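Local coordinates for SGNH hydrolase-type esterase domain-containing protein (Slackia heliotrinireducens DSM 20476, PDB 4S1P) that is an uncharacterised member of the SGNH hydrolase superfamily and probably hydrolyses ester bonds through a serine nucleophile, its natural substrate being unknown, at residues R5-G10 against R32-G37; N11-A16 against Y104-Y109; D65-Q70 against A97-V102. All blocks are in the same frame, centred on the assembly; numbering follows the deposited sequence.

Contact 1 (R5-G10 against R32-G37)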
loop_
_atom_site.group_PDB
_atom_site.type_symbol
_atom_site.label_atom_id
_atom_site.label_comp_id
_atom_site.label_asym_id
_atom_site.label_seq_id
_atom_site.Cartn_x
_atom_site.Cartn_y
_atom_site.Cartn_z
ATOM N N ARG A 5 12.507 -12.094 -0.619
ATOM C CA ARG A 5 11.921 -11.724 0.671
ATOM C C ARG A 5 11.310 -10.337 0.548
ATOM O O ARG A 5 11.971 -9.380 0.139
ATOM C CB ARG A 5 12.950 -11.775 1.809
ATOM C CG ARG A 5 13.664 -13.136 1.901
ATOM C CD ARG A 5 14.493 -13.268 3.200
ATOM N NE ARG A 5 13.608 -13.527 4.348
ATOM C CZ ARG A 5 13.365 -12.689 5.361
ATOM N NH1 ARG A 5 12.497 -13.053 6.281
ATOM N NH2 ARG A 5 13.963 -11.512 5.472
ATOM N N ILE A 6 10.067 -10.249 0.992
ATOM C CA ILE A 6 9.249 -9.027 0.843
ATOM C C ILE A 6 8.695 -8.646 2.216
ATOM O O ILE A 6 8.096 -9.475 2.901
ATOM C CB ILE A 6 8.061 -9.250 -0.125
ATOM C CG1 ILE A 6 8.565 -9.705 -1.496
ATOM C CG2 ILE A 6 7.216 -7.993 -0.237
ATOM C CD1 ILE A 6 7.463 -10.236 -2.391
ATOM N N LEU A 7 8.912 -7.398 2.630
ATOM C CA LEU A 7 8.318 -6.838 3.851
ATOM C C LEU A 7 7.198 -5.905 3.437
ATOM O O LEU A 7 7.424 -5.018 2.625
ATOM C CB LEU A 7 9.368 -6.052 4.619
ATOM C CG LEU A 7 8.905 -5.362 5.890
ATOM C CD1 LEU A 7 8.331 -6.332 6.909
ATOM C CD2 LEU A 7 10.078 -4.553 6.465
HETATM N N MSE A 8 6.003 -6.129 3.965
HETATM C CA MSE A 8 4.850 -5.307 3.630
HETATM C C MSE A 8 4.384 -4.539 4.842
HETATM O O MSE A 8 4.250 -5.099 5.937
HETATM C CB MSE A 8 3.677 -6.177 3.172
HETATM C CG MSE A 8 4.068 -7.095 2.019
HETATM SE SE MSE A 8 2.457 -7.985 1.288
HETATM C CE MSE A 8 1.820 -6.537 0.161
ATOM N N LEU A 9 4.218 -3.237 4.659
ATOM C CA LEU A 9 3.747 -2.359 5.694
ATOM C C LEU A 9 2.375 -1.837 5.279
ATOM O O LEU A 9 2.230 -1.275 4.182
ATOM C CB LEU A 9 4.720 -1.168 5.838
ATOM C CG LEU A 9 6.222 -1.485 5.811
ATOM C CD1 LEU A 9 7.034 -0.180 5.920
ATOM C CD2 LEU A 9 6.584 -2.495 6.885
ATOM N N GLY A 10 1.361 -2.006 6.117
ATOM C CA GLY A 10 0.010 -1.599 5.711
ATOM C C GLY A 10 -1.060 -1.837 6.741
ATOM O O GLY A 10 -0.777 -1.917 7.945
ATOM N N ARG A 32 6.633 -11.064 4.818
ATOM C CA ARG A 32 6.445 -10.643 6.190
ATOM C C ARG A 32 5.555 -9.411 6.179
ATOM O O ARG A 32 5.773 -8.509 5.362
ATOM C CB ARG A 32 7.789 -10.262 6.809
ATOM C CG ARG A 32 7.742 -9.810 8.259
ATOM C CD ARG A 32 7.476 -10.931 9.269
ATOM N NE ARG A 32 8.471 -11.987 9.105
ATOM C CZ ARG A 32 9.769 -11.873 9.414
ATOM N NH1 ARG A 32 10.230 -10.811 10.066
ATOM N NH2 ARG A 32 10.602 -12.840 9.092
ATOM N N VAL A 33 4.552 -9.382 7.053
ATOM C CA VAL A 33 3.580 -8.265 7.088
ATOM C C VAL A 33 3.580 -7.579 8.449
ATOM O O VAL A 33 3.494 -8.259 9.481
ATOM C CB VAL A 33 2.166 -8.796 6.813
ATOM C CG1 VAL A 33 1.151 -7.667 6.826
ATOM C CG2 VAL A 33 2.155 -9.529 5.478
ATOM N N HIS A 34 3.753 -6.258 8.440
ATOM C CA HIS A 34 3.595 -5.414 9.606
ATOM C C HIS A 34 2.371 -4.568 9.350
ATOM O O HIS A 34 2.442 -3.560 8.617
ATOM C CB HIS A 34 4.835 -4.527 9.782
ATOM C CG HIS A 34 6.078 -5.283 10.110
ATOM N ND1 HIS A 34 7.323 -4.679 10.125
ATOM C CD2 HIS A 34 6.292 -6.588 10.370
ATOM C CE1 HIS A 34 8.244 -5.591 10.418
ATOM N NE2 HIS A 34 7.646 -6.762 10.549
ATOM N N ALA A 35 1.237 -4.999 9.910
ATOM C CA ALA A 35 -0.026 -4.348 9.631
ATOM C C ALA A 35 -0.886 -4.362 10.874
ATOM O O ALA A 35 -0.697 -5.175 11.786
ATOM C CB ALA A 35 -0.746 -5.055 8.512
ATOM N N ARG A 36 -1.810 -3.420 10.914
ATOM C CA ARG A 36 -2.864 -3.416 11.913
ATOM C C ARG A 36 -4.027 -2.678 11.303
ATOM O O ARG A 36 -3.838 -1.734 10.544
ATOM C CB ARG A 36 -2.456 -2.687 13.172
ATOM C CG ARG A 36 -3.445 -2.925 14.313
ATOM C CD ARG A 36 -3.187 -1.992 15.486
ATOM N NE ARG A 36 -3.450 -0.585 15.171
ATOM C CZ ARG A 36 -2.522 0.297 14.819
ATOM N NH1 ARG A 36 -1.275 -0.082 14.781
ATOM N NH2 ARG A 36 -2.864 1.558 14.540
ATOM N N GLY A 37 -5.235 -3.055 11.675
ATOM C CA GLY A 37 -6.394 -2.286 11.223
ATOM C C GLY A 37 -6.261 -0.838 11.650
ATOM O O GLY A 37 -5.946 -0.542 12.790
#

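Contact 2 (N11-A16 against Y104-Y109)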
loop_
_atom_site.group_PDB
_atom_site.type_symbol
_atom_site.label_atom_id
_atom_site.label_comp_id
_atom_site.label_asym_id
_atom_site.label_seq_id
_atom_site.Cartn_x
_atom_site.Cartn_y
_atom_site.Cartn_z
ATOM N N ASN A 11 -2.283 -1.959 6.253
ATOM C CA ASN A 11 -3.430 -2.201 7.111
ATOM C C ASN A 11 -4.348 -3.200 6.435
ATOM O O ASN A 11 -3.848 -4.074 5.710
ATOM C CB ASN A 11 -4.044 -0.890 7.564
ATOM C CG ASN A 11 -4.673 -0.103 6.453
ATOM O OD1 ASN A 11 -5.013 -0.604 5.375
ATOM N ND2 ASN A 11 -4.866 1.173 6.729
ATOM N N SER A 12 -5.661 -3.186 6.704
ATOM C CA SER A 12 -6.502 -4.222 6.115
ATOM C C SER A 12 -6.533 -4.199 4.581
ATOM O O SER A 12 -6.842 -5.221 3.973
ATOM C CB SER A 12 -7.922 -4.193 6.704
ATOM O OG SER A 12 -8.650 -3.175 6.112
ATOM N N LEU A 13 -6.165 -3.087 3.918
ATOM C CA LEU A 13 -6.104 -3.152 2.446
ATOM C C LEU A 13 -4.999 -4.094 1.967
ATOM O O LEU A 13 -5.054 -4.639 0.842
ATOM C CB LEU A 13 -5.969 -1.767 1.815
ATOM C CG LEU A 13 -7.264 -0.952 1.662
ATOM C CD1 LEU A 13 -7.889 -0.588 2.985
ATOM C CD2 LEU A 13 -6.999 0.254 0.794
ATOM N N THR A 14 -4.003 -4.298 2.819
ATOM C CA THR A 14 -2.960 -5.281 2.554
ATOM C C THR A 14 -3.366 -6.675 3.023
ATOM O O THR A 14 -3.182 -7.629 2.285
ATOM C CB THR A 14 -1.647 -4.858 3.248
ATOM O OG1 THR A 14 -1.124 -3.719 2.566
ATOM C CG2 THR A 14 -0.586 -5.970 3.176
ATOM N N THR A 15 -3.915 -6.804 4.230
ATOM C CA THR A 15 -4.100 -8.126 4.818
ATOM C C THR A 15 -5.392 -8.794 4.388
ATOM O O THR A 15 -5.468 -10.034 4.467
ATOM C CB THR A 15 -4.064 -8.075 6.342
ATOM O OG1 THR A 15 -5.046 -7.155 6.827
ATOM C CG2 THR A 15 -2.699 -7.667 6.847
ATOM N N ALA A 16 -6.369 -8.023 3.917
ATOM C CA ALA A 16 -7.675 -8.622 3.579
ATOM C C ALA A 16 -7.539 -9.746 2.551
ATOM O O ALA A 16 -6.704 -9.701 1.626
ATOM C CB ALA A 16 -8.658 -7.540 3.065
ATOM N N TYR A 104 2.371 0.520 -2.752
ATOM C CA TYR A 104 1.109 -0.183 -3.046
ATOM C C TYR A 104 0.108 0.962 -3.270
ATOM O O TYR A 104 -0.434 1.541 -2.314
ATOM C CB TYR A 104 0.772 -1.101 -1.894
ATOM C CG TYR A 104 -0.593 -1.811 -1.909
ATOM C CD1 TYR A 104 -1.522 -1.683 -2.947
ATOM C CD2 TYR A 104 -0.928 -2.619 -0.857
ATOM C CE1 TYR A 104 -2.783 -2.305 -2.868
ATOM C CE2 TYR A 104 -2.156 -3.232 -0.759
ATOM C CZ TYR A 104 -3.083 -3.093 -1.771
ATOM O OH TYR A 104 -4.320 -3.677 -1.663
ATOM N N GLY A 105 -0.064 1.343 -4.537
ATOM C CA GLY A 105 -0.974 2.434 -4.869
ATOM C C GLY A 105 -2.390 1.875 -4.763
ATOM O O GLY A 105 -2.728 0.892 -5.404
ATOM N N THR A 106 -3.214 2.477 -3.952
ATOM C CA THR A 106 -4.587 2.056 -3.803
ATOM C C THR A 106 -5.535 2.998 -4.587
ATOM O O THR A 106 -5.131 3.869 -5.354
ATOM C CB THR A 106 -4.960 1.966 -2.309
ATOM O OG1 THR A 106 -4.946 3.281 -1.709
ATOM C CG2 THR A 106 -4.001 1.037 -1.524
ATOM N N TRP A 107 -6.817 2.761 -4.383
ATOM C CA TRP A 107 -7.871 3.237 -5.257
ATOM C C TRP A 107 -8.699 4.322 -4.559
ATOM O O TRP A 107 -8.816 4.331 -3.329
ATOM C CB TRP A 107 -8.772 2.038 -5.652
ATOM C CG TRP A 107 -9.096 1.204 -4.482
ATOM C CD1 TRP A 107 -10.093 1.412 -3.583
ATOM C CD2 TRP A 107 -8.382 0.051 -4.033
ATOM N NE1 TRP A 107 -10.041 0.474 -2.590
ATOM C CE2 TRP A 107 -8.989 -0.373 -2.840
ATOM C CE3 TRP A 107 -7.245 -0.644 -4.498
ATOM C CZ2 TRP A 107 -8.528 -1.465 -2.121
ATOM C CZ3 TRP A 107 -6.793 -1.717 -3.772
ATOM C CH2 TRP A 107 -7.421 -2.115 -2.601
ATOM N N PRO A 108 -9.332 5.204 -5.347
ATOM C CA PRO A 108 -10.366 6.053 -4.744
ATOM C C PRO A 108 -11.504 5.155 -4.262
ATOM O O PRO A 108 -11.689 4.075 -4.755
ATOM C CB PRO A 108 -10.848 6.929 -5.922
ATOM C CG PRO A 108 -10.571 6.101 -7.121
ATOM C CD PRO A 108 -9.311 5.330 -6.815
ATOM N N TYR A 109 -12.258 5.639 -3.302
ATOM C CA TYR A 109 -13.426 4.924 -2.843
ATOM C C TYR A 109 -14.497 4.900 -3.944
ATOM O O TYR A 109 -14.527 5.735 -4.830
ATOM C CB TYR A 109 -13.987 5.625 -1.631
ATOM C CG TYR A 109 -13.132 5.683 -0.424
ATOM C CD1 TYR A 109 -11.981 4.909 -0.308
ATOM C CD2 TYR A 109 -13.503 6.492 0.659
ATOM C CE1 TYR A 109 -11.212 4.966 0.846
ATOM C CE2 TYR A 109 -12.747 6.521 1.823
ATOM C CZ TYR A 109 -11.606 5.757 1.910
ATOM O OH TYR A 109 -10.885 5.801 3.101
#

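Contact 3 (D65-Q70 against A97-V102)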
loop_
_atom_site.group_PDB
_atom_site.type_symbol
_atom_site.label_atom_id
_atom_site.label_comp_id
_atom_site.label_asym_id
_atom_site.label_seq_id
_atom_site.Cartn_x
_atom_site.Cartn_y
_atom_site.Cartn_z
ATOM N N ASP A 65 14.372 -8.043 -0.231
ATOM C CA ASP A 65 14.433 -7.582 -1.624
ATOM C C ASP A 65 13.584 -6.359 -1.882
ATOM O O ASP A 65 13.946 -5.481 -2.653
ATOM C CB ASP A 65 14.037 -8.703 -2.558
ATOM C CG ASP A 65 15.023 -9.863 -2.486
ATOM O OD1 ASP A 65 16.099 -9.734 -3.082
ATOM O OD2 ASP A 65 14.797 -10.838 -1.771
ATOM N N PHE A 66 12.415 -6.329 -1.251
ATOM C CA PHE A 66 11.461 -5.264 -1.430
ATOM C C PHE A 66 10.812 -4.903 -0.118
ATOM O O PHE A 66 10.614 -5.763 0.726
ATOM C CB PHE A 66 10.346 -5.704 -2.392
ATOM C CG PHE A 66 10.816 -6.013 -3.792
ATOM C CD1 PHE A 66 11.074 -4.994 -4.686
ATOM C CD2 PHE A 66 11.013 -7.308 -4.195
ATOM C CE1 PHE A 66 11.511 -5.252 -5.978
ATOM C CE2 PHE A 66 11.422 -7.579 -5.478
ATOM C CZ PHE A 66 11.695 -6.554 -6.374
ATOM N N VAL A 67 10.458 -3.627 0.014
ATOM C CA VAL A 67 9.634 -3.144 1.113
ATOM C C VAL A 67 8.419 -2.467 0.493
ATOM O O VAL A 67 8.562 -1.493 -0.249
ATOM C CB VAL A 67 10.356 -2.164 2.028
ATOM C CG1 VAL A 67 9.420 -1.662 3.123
ATOM C CG2 VAL A 67 11.590 -2.825 2.645
ATOM N N VAL A 68 7.232 -3.047 0.738
ATOM C CA VAL A 68 5.979 -2.528 0.144
ATOM C C VAL A 68 5.302 -1.620 1.169
ATOM O O VAL A 68 5.154 -2.003 2.327
ATOM C CB VAL A 68 5.035 -3.664 -0.237
ATOM C CG1 VAL A 68 3.742 -3.140 -0.833
ATOM C CG2 VAL A 68 5.720 -4.605 -1.206
HETATM N N MSE A 69 4.878 -0.431 0.722
HETATM C CA MSE A 69 4.334 0.558 1.604
HETATM C C MSE A 69 2.918 0.901 1.206
HETATM O O MSE A 69 2.687 1.359 0.077
HETATM C CB MSE A 69 5.167 1.849 1.559
HETATM C CG MSE A 69 6.634 1.588 1.905
HETATM SE SE MSE A 69 7.817 3.065 1.415
HETATM C CE MSE A 69 7.515 2.915 -0.531
ATOM N N GLN A 70 1.962 0.680 2.121
ATOM C CA GLN A 70 0.552 0.992 1.874
ATOM C C GLN A 70 0.016 1.918 2.959
ATOM O O GLN A 70 0.022 1.563 4.124
ATOM C CB GLN A 70 -0.274 -0.312 1.842
ATOM C CG GLN A 70 -1.770 -0.102 1.614
ATOM C CD GLN A 70 -2.602 -0.464 2.819
ATOM O OE1 GLN A 70 -2.484 -1.557 3.371
ATOM N NE2 GLN A 70 -3.451 0.454 3.245
ATOM N N ALA A 97 18.996 -0.136 3.618
ATOM C CA ALA A 97 19.085 -1.571 3.913
ATOM C C ALA A 97 19.279 -2.480 2.694
ATOM O O ALA A 97 19.312 -3.690 2.848
ATOM C CB ALA A 97 17.861 -2.040 4.673
ATOM N N GLY A 98 19.387 -1.916 1.494
ATOM C CA GLY A 98 19.574 -2.691 0.280
ATOM C C GLY A 98 18.321 -3.275 -0.334
ATOM O O GLY A 98 18.416 -4.100 -1.251
ATOM N N ALA A 99 17.162 -2.755 0.067
ATOM C CA ALA A 99 15.886 -3.211 -0.448
ATOM C C ALA A 99 15.327 -2.152 -1.408
ATOM O O ALA A 99 15.560 -0.957 -1.260
ATOM C CB ALA A 99 14.895 -3.447 0.686
ATOM N N GLN A 100 14.515 -2.599 -2.348
ATOM C CA GLN A 100 13.811 -1.712 -3.250
ATOM C C GLN A 100 12.420 -1.340 -2.680
ATOM O O GLN A 100 11.606 -2.224 -2.451
ATOM C CB GLN A 100 13.627 -2.377 -4.612
ATOM C CG GLN A 100 12.770 -1.572 -5.561
ATOM C CD GLN A 100 13.351 -0.235 -5.975
ATOM O OE1 GLN A 100 14.462 -0.174 -6.517
ATOM N NE2 GLN A 100 12.591 0.848 -5.767
ATOM N N PRO A 101 12.165 -0.053 -2.435
ATOM C CA PRO A 101 10.833 0.336 -1.968
ATOM C C PRO A 101 9.799 0.246 -3.086
ATOM O O PRO A 101 10.092 0.506 -4.254
ATOM C CB PRO A 101 11.028 1.769 -1.475
ATOM C CG PRO A 101 12.260 2.264 -2.146
ATOM C CD PRO A 101 13.126 1.068 -2.429
ATOM N N VAL A 102 8.579 -0.129 -2.688
ATOM C CA VAL A 102 7.450 -0.300 -3.600
ATOM C C VAL A 102 6.241 0.384 -2.985
ATOM O O VAL A 102 5.921 0.107 -1.834
ATOM C CB VAL A 102 7.138 -1.802 -3.833
ATOM C CG1 VAL A 102 5.912 -2.000 -4.698
ATOM C CG2 VAL A 102 8.341 -2.504 -4.454
#

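Contact 1 (R5-G10 against R32-G37)
Leu7 lays its CD1 methyl over the centre of the His34 ring, a CH-pi contact 3.7 Å from the ring centroid. Leu7 gets there with CG anti to its backbone N (chi1 178°), while His34 turns CG anti to its own carbonyl carbon. Beside them Leu9 runs along His34 in the same direction, CD2 3.9 Å from His34 CB. The imidazole is tied down by a hydrogen bond between ND1 and Thr55 OG1 on helix 50-61. At the Arg5 end of the pairing the Arg5 and Arg32 side chains lie side by side, Arg5 NH1 3.4 Å from Arg32 NH2, their guanidinium planes 58° apart; Glu62 forms salt bridges with both and Glu30 a further one with Arg5 NE, which should offset the repulsion of like charges. On the other face Met8, bent at chi3, rests on Pro20 and Leu23, and Ala35 CB sits only 3.2 Å from Gly10 O. The backbones run parallel: Met8 N donates to Arg32 O and Met8 O accepts from His34 N, both at 2.8 Å, flanked by Arg32 N to Ile6 O and Gly10 N to His34 O. This is the first beta-alpha-beta crossover, strand 4-10, helix 19-27, strand 29-35, of the alpha/beta SGNH hydrolase fold.

Contact 2 (N11-A16 against Y104-Y109)
Asn11 opens the segment as the N-cap of the short helix 12-15. With CG between the backbone N and the carbonyl carbon (chi1 67°), OD1 turns back over the helix start, where it accepts from Leu13 N at 3.1 Å along a nearly straight N-H (167°), in the carbonyl plane. The same OD1 is also bonded by Gln70 NE2, while ND2 binds Ala39 O and an unidentified ligand, so both ends of the amide are fixed. Asn11 O takes the N-H groups of Thr14 and Thr15. Ser12 follows, its N hydrogen-bonded to the ligand and its OG close to His167 NE2, consistent with the nucleophile of an SGNH catalytic site. Leu13 carries most of the contact. With CG anti to its carbonyl carbon, it meets Trp107 tip to tip, Leu13 CD2 3.7 Å from Trp107 CZ2, and crosses Thr106 at about a right angle, Leu13 CD2 3.9 Å from Thr106 CG2. Its carbonyl is gripped from above its plane by the phenol: Tyr104 OH donates to Leu13 O at 2.8 Å. Tyr104 reaches this far with CG anti to its backbone N (chi1 173°), and Thr106 CG2 lies over one face of its ring. Thr14 slides past Tyr104 in the opposite direction, Thr14 OG1 3.5 Å from Tyr104 CE2 at the ring edge, its hydroxyl bonded to Gln70 OE1. Thr15 turns its side chain to Val33 and Ala35 of strand 29-35. The helical turn thus sits past the end of strand 4-10, with Pro20 of helix 19-27 against Thr14, while Thr106, just beyond strand 100-105, backs onto Met130 and Phe134 of helix 123-141, and Trp107 stacks on Phe152 of helix 149-154.

Contact 3 (D65-Q70 against A97-V102)
Phe66 and Gln100 cross obliquely on one face of the sheet, ring and amide planes 47° apart, with Phe66 CD1 3.7 Å from Gln100 CB. The ring, CG anti to its carbonyl carbon, also reaches two residues further along the partner strand, Phe66 CD1 lying 3.7 Å from Val102 CG2. Val68 and Val102 stand side by side on this same face, pointing the same way, Val68 CG2 against Val102 CB at 4.1 Å; Met184 at the end of helix 170-184 packs over Phe66, Val68 and Val102. On the other face Val67 CG2 meets Ala99 CB, and Met69, bent at chi3, brings its CE methyl 3.8 Å from Pro101 CB, beneath Leu90 and Ser91 of helix 80-96. Between the two layers the strands run parallel at 22°. Gln100 N donates to Asp65 O and Val67 N to Gln100 O, then Val102 N to Val67 O and Met69 N to Val102 O, the last two at 2.8 Å. Pro101, which has no N-H, costs nothing here, because the donors turned to strand 66-69 come from Gln100 and Val102. Gln100 bends at chi2 and returns its NE2 to Pro101 O at 2.9 Å, almost straight (172°) and on a lone pair; the same NE2 also bonds Gly142 O. Asp65 OD2 turns instead to Arg5 N. Across this interface, therefore, the side chains offer hydrocarbon to one another and the hydrogen bonding rests on the backbone, while Gln100 NE2 and Asp65 OD2 find their partners outside the facing strand.

All three contacts belong to one parallel sheet. Contacts 1 and 3 flank the seam between neighbouring strands 4-10 and 66-69, joined where Leu7 O lies 2.7 Å from Val68 N; their centres are about 11 Å apart. Contact 2 lies at the C-terminal ends of strands 4-10 and 100-105, its centre about 12 Å from that of contact 1 and about 17 Å from that of contact 3. Gln70 spans the latter gap, OE1 2.7 Å from Thr14 OG1 and NE2 2.8 Å from Asn11 OD1, so the strand end probably positions the turn bearing Ser12. With His167 and Asp164, Ser12 would form the probable catalytic triad. The unidentified ligand lies about 4 Å from the Leu13 side chain, against about 13 Å for the Met69 side chain.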